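Local coordinates for protein succinate-semialdehyde dehydrogenase (NAD(P)(+)) (Marinobacter aquaeolei, PDB 3RH9) that probably oxidises succinate semialdehyde to succinate with NAD+ or NADP+ as electron acceptor, at residues L221-V227 and D245-K251; G152-P156 and K166-A170. One frame throughout, in Å; residues are numbered along the deposited sequence.

Both contacts are built on the largely parallel, Rossmann-type sheet that in aldehyde dehydrogenases forms the coenzyme-binding domain; in it strand 151-154, part of contact 2, lies beside strand 229-233 and that in turn beside strand 252-256. Contact 2 is buried, its centre about 9 Å from that of the chain, and packs strand 151-154 against helix 162-174. Contact 1, its centre about 23 Å from that of the chain, lies where the turns leading into strands 229-233 and 252-256 meet. The contact centres are about 17 Å apart, yet V227 CG1 packs 3.7 Å from G152 N. The side chain of K167 in contact 2 is about 5 Å from that of the predicted active-site residue E256; contact 1 lies away from it.

Contact 1. Residues L221-V227 and D245-K251; sequences LCEHKDV and DTAEQVK
D245 and T246, at the end of helix 236-245, both pack against C222, whose small, weakly polar thiol suits a close approach between two helix ends. The methylene of D245 faces SG, while its carboxylate forms a salt bridge with K241. T246 CG2 comes 3.8 Å from C222 SG, while the threonine OG1 is hydrogen-bonded to L242 O, so threonine serves both surroundings. Further along, Q249 is long enough to reach the other segment. Its NE2 makes a weak hydrogen bond to E223 O (2.8 Å, with an N-H...O angle of only 118°), and OE1 lies 3.7 Å from K225 CG, the two side chains crossing at about a right angle. K251 closes the segment. Bends in the outer half of its chain, at chi4 (-87°) among them, let NZ donate to V227 O at 2.7 Å, tilted 33° from the carbonyl plane. H224 O and C222 O also lie close to NZ, though poorly angled for bonding. A methionine in place of K251 would probably leave V227 O without this donor and the gathered carbonyls without a positive charge. A buried ammonium group, donating to V227 O and probably also stabilised by the nearby carbonyl dipoles, thus links the loops that precede two neighbouring strands.

Contact 2. Residues G152-P156 and K166-A170; sequences GLIVP and KKLSA
L153 and K167 meet through their hydrocarbon parts, the side chains lying side by side and pointing opposite ways. L153 points from the strand toward the helix, and with CG anti to its carbonyl carbon (chi1 -54°) it sets CD1 3.7 Å from K167 CB. The same methyl lies 4.2 Å from L168 CB, so one leucine branch touches two successive helix residues; a branched, apolar side chain suits this buried place. K167 runs extended as far as CE, slanting past L153 toward I154 and V155, and turns at its last torsion (chi4 -61°). Its CE passes 3.7 Å from I154 O and 4.0 Å from V155 CG1, the valine methyl lying alongside the end of the aliphatic chain. Lysine fits because its methylenes pack like an apolar residue while its amine reaches further: NZ forms a salt bridge with E465 and hydrogen bonds to the hydroxyls of S231 and T233. Three polar partners thus fix the end of a buried side chain. Segment 166-170 of helix 162-174 runs nearly antiparallel to strand 152-154 (158°), the short axes approaching to 9.5 Å, as the return limb of the beta-alpha-beta unit that continues into strand 178-181. L153 and L168 also touch S178 and I180 of that next strand, while K166 and S169 face helix 103-123.

Contact 1. Residues L221-V227 and D245-K251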
loop_
_atom_site.group_PDB
_atom_site.type_symbol
_atom_site.label_atom_id
_atom_site.label_comp_id
_atom_site.label_asym_id
_atom_site.label_seq_id
_atom_site.Cartn_x
_atom_site.Cartn_y
_atom_site.Cartn_z
ATOM N N LEU A 221 4.357 -7.810 17.202
ATOM C CA LEU A 221 4.198 -7.739 15.739
ATOM C C LEU A 221 4.380 -6.322 15.137
ATOM O O LEU A 221 4.915 -6.179 14.038
ATOM C CB LEU A 221 2.846 -8.360 15.329
ATOM C CG LEU A 221 2.821 -9.857 14.970
ATOM C CD1 LEU A 221 3.986 -10.604 15.568
ATOM C CD2 LEU A 221 1.506 -10.546 15.321
ATOM N N CYS A 222 3.937 -5.288 15.855
ATOM C CA CYS A 222 4.164 -3.899 15.436
ATOM C C CYS A 222 5.607 -3.447 15.633
ATOM O O CYS A 222 6.150 -2.728 14.810
ATOM C CB CYS A 222 3.247 -2.935 16.193
ATOM S SG CYS A 222 1.512 -3.062 15.719
ATOM N N GLU A 223 6.219 -3.861 16.738
ATOM C CA GLU A 223 7.515 -3.327 17.134
ATOM C C GLU A 223 8.658 -4.073 16.497
ATOM O O GLU A 223 9.734 -3.530 16.325
ATOM C CB GLU A 223 7.683 -3.387 18.643
ATOM C CG GLU A 223 6.839 -2.377 19.382
ATOM C CD GLU A 223 7.047 -2.436 20.895
ATOM O OE1 GLU A 223 7.906 -3.224 21.363
ATOM O OE2 GLU A 223 6.347 -1.689 21.614
ATOM N N HIS A 224 8.439 -5.328 16.154
ATOM C CA HIS A 224 9.558 -6.143 15.729
ATOM C C HIS A 224 10.071 -5.750 14.356
ATOM O O HIS A 224 9.291 -5.584 13.433
ATOM C CB HIS A 224 9.225 -7.639 15.773
ATOM C CG HIS A 224 10.441 -8.502 15.909
ATOM N ND1 HIS A 224 10.823 -9.067 17.105
ATOM C CD2 HIS A 224 11.398 -8.838 15.012
ATOM C CE1 HIS A 224 11.943 -9.747 16.932
ATOM N NE2 HIS A 224 12.311 -9.626 15.671
ATOM N N LYS A 225 11.395 -5.637 14.237
ATOM C CA LYS A 225 12.063 -5.266 12.994
ATOM C C LYS A 225 12.167 -6.397 11.980
ATOM O O LYS A 225 12.542 -6.166 10.837
ATOM C CB LYS A 225 13.460 -4.731 13.282
ATOM C CG LYS A 225 13.473 -3.303 13.849
ATOM C CD LYS A 225 14.887 -2.888 14.307
ATOM C CE LYS A 225 14.925 -1.455 14.824
ATOM N NZ LYS A 225 16.331 -1.007 15.061
ATOM N N ASP A 226 11.858 -7.623 12.382
ATOM C CA ASP A 226 11.851 -8.714 11.417
ATOM C C ASP A 226 10.459 -9.002 10.890
ATOM O O ASP A 226 10.278 -9.930 10.103
ATOM C CB ASP A 226 12.471 -9.976 11.998
ATOM C CG ASP A 226 13.953 -9.831 12.220
ATOM O OD1 ASP A 226 14.538 -8.871 11.655
ATOM O OD2 ASP A 226 14.522 -10.661 12.966
ATOM N N VAL A 227 9.477 -8.218 11.329
ATOM C CA VAL A 227 8.146 -8.315 10.747
ATOM C C VAL A 227 7.854 -7.104 9.873
ATOM O O VAL A 227 7.192 -6.178 10.301
ATOM C CB VAL A 227 7.058 -8.487 11.805
ATOM C CG1 VAL A 227 5.727 -8.697 11.145
ATOM C CG2 VAL A 227 7.377 -9.666 12.662
ATOM N N ASP A 245 0.762 2.691 15.033
ATOM C CA ASP A 245 1.792 1.975 15.777
ATOM C C ASP A 245 2.882 1.395 14.894
ATOM O O ASP A 245 3.888 0.915 15.410
ATOM C CB ASP A 245 1.176 0.872 16.646
ATOM C CG ASP A 245 0.455 1.423 17.866
ATOM O OD1 ASP A 245 0.809 2.532 18.339
ATOM O OD2 ASP A 245 -0.475 0.751 18.357
ATOM N N THR A 246 2.699 1.408 13.575
ATOM C CA THR A 246 3.763 0.904 12.708
ATOM C C THR A 246 4.362 1.977 11.833
ATOM O O THR A 246 5.139 1.671 10.932
ATOM C CB THR A 246 3.302 -0.226 11.782
ATOM O OG1 THR A 246 2.107 0.180 11.105
ATOM C CG2 THR A 246 3.046 -1.519 12.563
ATOM N N ALA A 247 4.021 3.227 12.094
ATOM C CA ALA A 247 4.454 4.297 11.216
ATOM C C ALA A 247 5.957 4.536 11.263
ATOM O O ALA A 247 6.559 4.884 10.265
ATOM C CB ALA A 247 3.702 5.581 11.522
ATOM N N GLU A 248 6.560 4.355 12.426
ATOM C CA GLU A 248 7.969 4.646 12.584
ATOM C C GLU A 248 8.814 3.773 11.686
ATOM O O GLU A 248 9.755 4.252 11.041
ATOM C CB GLU A 248 8.377 4.455 14.031
ATOM C CG GLU A 248 7.946 5.611 14.898
ATOM C CD GLU A 248 8.672 6.900 14.536
ATOM O OE1 GLU A 248 9.892 6.826 14.252
ATOM O OE2 GLU A 248 8.027 7.977 14.537
ATOM N N GLN A 249 8.489 2.487 11.636
ATOM C CA GLN A 249 9.201 1.607 10.719
ATOM C C GLN A 249 8.673 1.699 9.306
ATOM O O GLN A 249 9.257 1.115 8.389
ATOM C CB GLN A 249 9.136 0.168 11.188
ATOM C CG GLN A 249 9.831 -0.057 12.506
ATOM C CD GLN A 249 10.079 -1.522 12.755
ATOM O OE1 GLN A 249 10.549 -2.257 11.864
ATOM N NE2 GLN A 249 9.763 -1.966 13.974
ATOM N N VAL A 250 7.574 2.435 9.137
ATOM C CA VAL A 250 6.903 2.535 7.848
ATOM C C VAL A 250 6.569 1.126 7.350
ATOM O O VAL A 250 6.905 0.754 6.245
ATOM C CB VAL A 250 7.780 3.268 6.812
ATOM C CG1 VAL A 250 6.957 3.682 5.620
ATOM C CG2 VAL A 250 8.430 4.474 7.426
ATOM N N LYS A 251 5.911 0.331 8.181
ATOM C CA LYS A 251 5.647 -1.041 7.815
ATOM C C LYS A 251 4.688 -1.124 6.638
ATOM O O LYS A 251 3.765 -0.330 6.500
ATOM C CB LYS A 251 5.091 -1.818 9.001
ATOM C CG LYS A 251 6.136 -2.421 9.928
ATOM C CD LYS A 251 5.570 -3.656 10.616
ATOM C CE LYS A 251 5.935 -3.733 12.094
ATOM N NZ LYS A 251 7.205 -4.385 12.351
#

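Contact 2. Residues G152-P156 and K166-A170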
loop_
_atom_site.group_PDB
_atom_site.type_symbol
_atom_site.label_atom_id
_atom_site.label_comp_id
_atom_site.label_asym_id
_atom_site.label_seq_id
_atom_site.Cartn_x
_atom_site.Cartn_y
_atom_site.Cartn_z
ATOM N N GLY A 152 3.026 -10.858 9.840
ATOM C CA GLY A 152 2.047 -11.168 10.853
ATOM C C GLY A 152 0.676 -11.182 10.229
ATOM O O GLY A 152 0.229 -10.181 9.681
ATOM N N LEU A 153 0.015 -12.328 10.297
ATOM C CA LEU A 153 -1.331 -12.476 9.767
ATOM C C LEU A 153 -2.377 -12.407 10.896
ATOM O O LEU A 153 -2.442 -13.320 11.756
ATOM C CB LEU A 153 -1.446 -13.802 9.011
ATOM C CG LEU A 153 -0.412 -14.041 7.909
ATOM C CD1 LEU A 153 -0.890 -15.100 6.954
ATOM C CD2 LEU A 153 -0.154 -12.774 7.159
ATOM N N ILE A 154 -3.183 -11.340 10.903
ATOM C CA ILE A 154 -4.161 -11.122 11.969
ATOM C C ILE A 154 -5.590 -11.146 11.443
ATOM O O ILE A 154 -5.952 -10.355 10.556
ATOM C CB ILE A 154 -3.897 -9.793 12.691
ATOM C CG1 ILE A 154 -2.398 -9.586 12.859
ATOM C CG2 ILE A 154 -4.594 -9.743 14.032
ATOM C CD1 ILE A 154 -2.062 -8.337 13.642
ATOM N N VAL A 155 -6.400 -12.055 11.989
ATOM C CA VAL A 155 -7.744 -12.289 11.456
ATOM C C VAL A 155 -8.824 -12.169 12.532
ATOM O O VAL A 155 -8.530 -12.325 13.713
ATOM C CB VAL A 155 -7.842 -13.656 10.736
ATOM C CG1 VAL A 155 -6.822 -13.732 9.593
ATOM C CG2 VAL A 155 -7.650 -14.796 11.725
ATOM N N PRO A 156 -10.077 -11.861 12.125
ATOM C CA PRO A 156 -11.179 -11.670 13.062
ATOM C C PRO A 156 -11.924 -12.972 13.244
ATOM O O PRO A 156 -11.521 -13.998 12.706
ATOM C CB PRO A 156 -12.097 -10.686 12.320
ATOM C CG PRO A 156 -11.566 -10.551 10.952
ATOM C CD PRO A 156 -10.533 -11.609 10.751
ATOM N N LYS A 166 -7.167 -16.515 2.747
ATOM C CA LYS A 166 -6.832 -15.462 1.796
ATOM C C LYS A 166 -5.405 -14.986 2.026
ATOM O O LYS A 166 -4.664 -14.725 1.083
ATOM C CB LYS A 166 -7.779 -14.260 1.926
ATOM C CG LYS A 166 -9.266 -14.549 1.685
ATOM C CD LYS A 166 -10.115 -13.338 2.081
ATOM C CE LYS A 166 -11.560 -13.468 1.614
ATOM N NZ LYS A 166 -12.375 -12.215 1.856
ATOM N N LYS A 167 -5.015 -14.867 3.283
ATOM C CA LYS A 167 -3.727 -14.271 3.579
ATOM C C LYS A 167 -2.588 -15.262 3.405
ATOM O O LYS A 167 -1.519 -14.906 2.931
ATOM C CB LYS A 167 -3.707 -13.681 4.993
ATOM C CG LYS A 167 -4.751 -12.623 5.251
ATOM C CD LYS A 167 -4.528 -11.947 6.601
ATOM C CE LYS A 167 -5.638 -10.958 6.900
ATOM N NZ LYS A 167 -5.699 -9.879 5.880
ATOM N N LEU A 168 -2.821 -16.507 3.798
ATOM C CA LEU A 168 -1.740 -17.477 3.891
ATOM C C LEU A 168 -1.407 -18.082 2.537
ATOM O O LEU A 168 -0.252 -18.339 2.239
ATOM C CB LEU A 168 -2.072 -18.555 4.910
ATOM C CG LEU A 168 -0.924 -19.513 5.210
ATOM C CD1 LEU A 168 0.391 -18.747 5.285
ATOM C CD2 LEU A 168 -1.184 -20.330 6.486
ATOM N N SER A 169 -2.421 -18.289 1.712
ATOM C CA SER A 169 -2.205 -18.716 0.338
ATOM C C SER A 169 -1.300 -17.752 -0.435
ATOM O O SER A 169 -0.445 -18.184 -1.208
ATOM C CB SER A 169 -3.533 -18.867 -0.380
ATOM O OG SER A 169 -4.324 -17.709 -0.199
ATOM N N ALA A 170 -1.484 -16.450 -0.238
ATOM C CA ALA A 170 -0.637 -15.458 -0.915
ATOM C C ALA A 170 0.753 -15.373 -0.283
ATOM O O ALA A 170 1.750 -15.279 -0.979
ATOM C CB ALA A 170 -1.307 -14.088 -0.951
#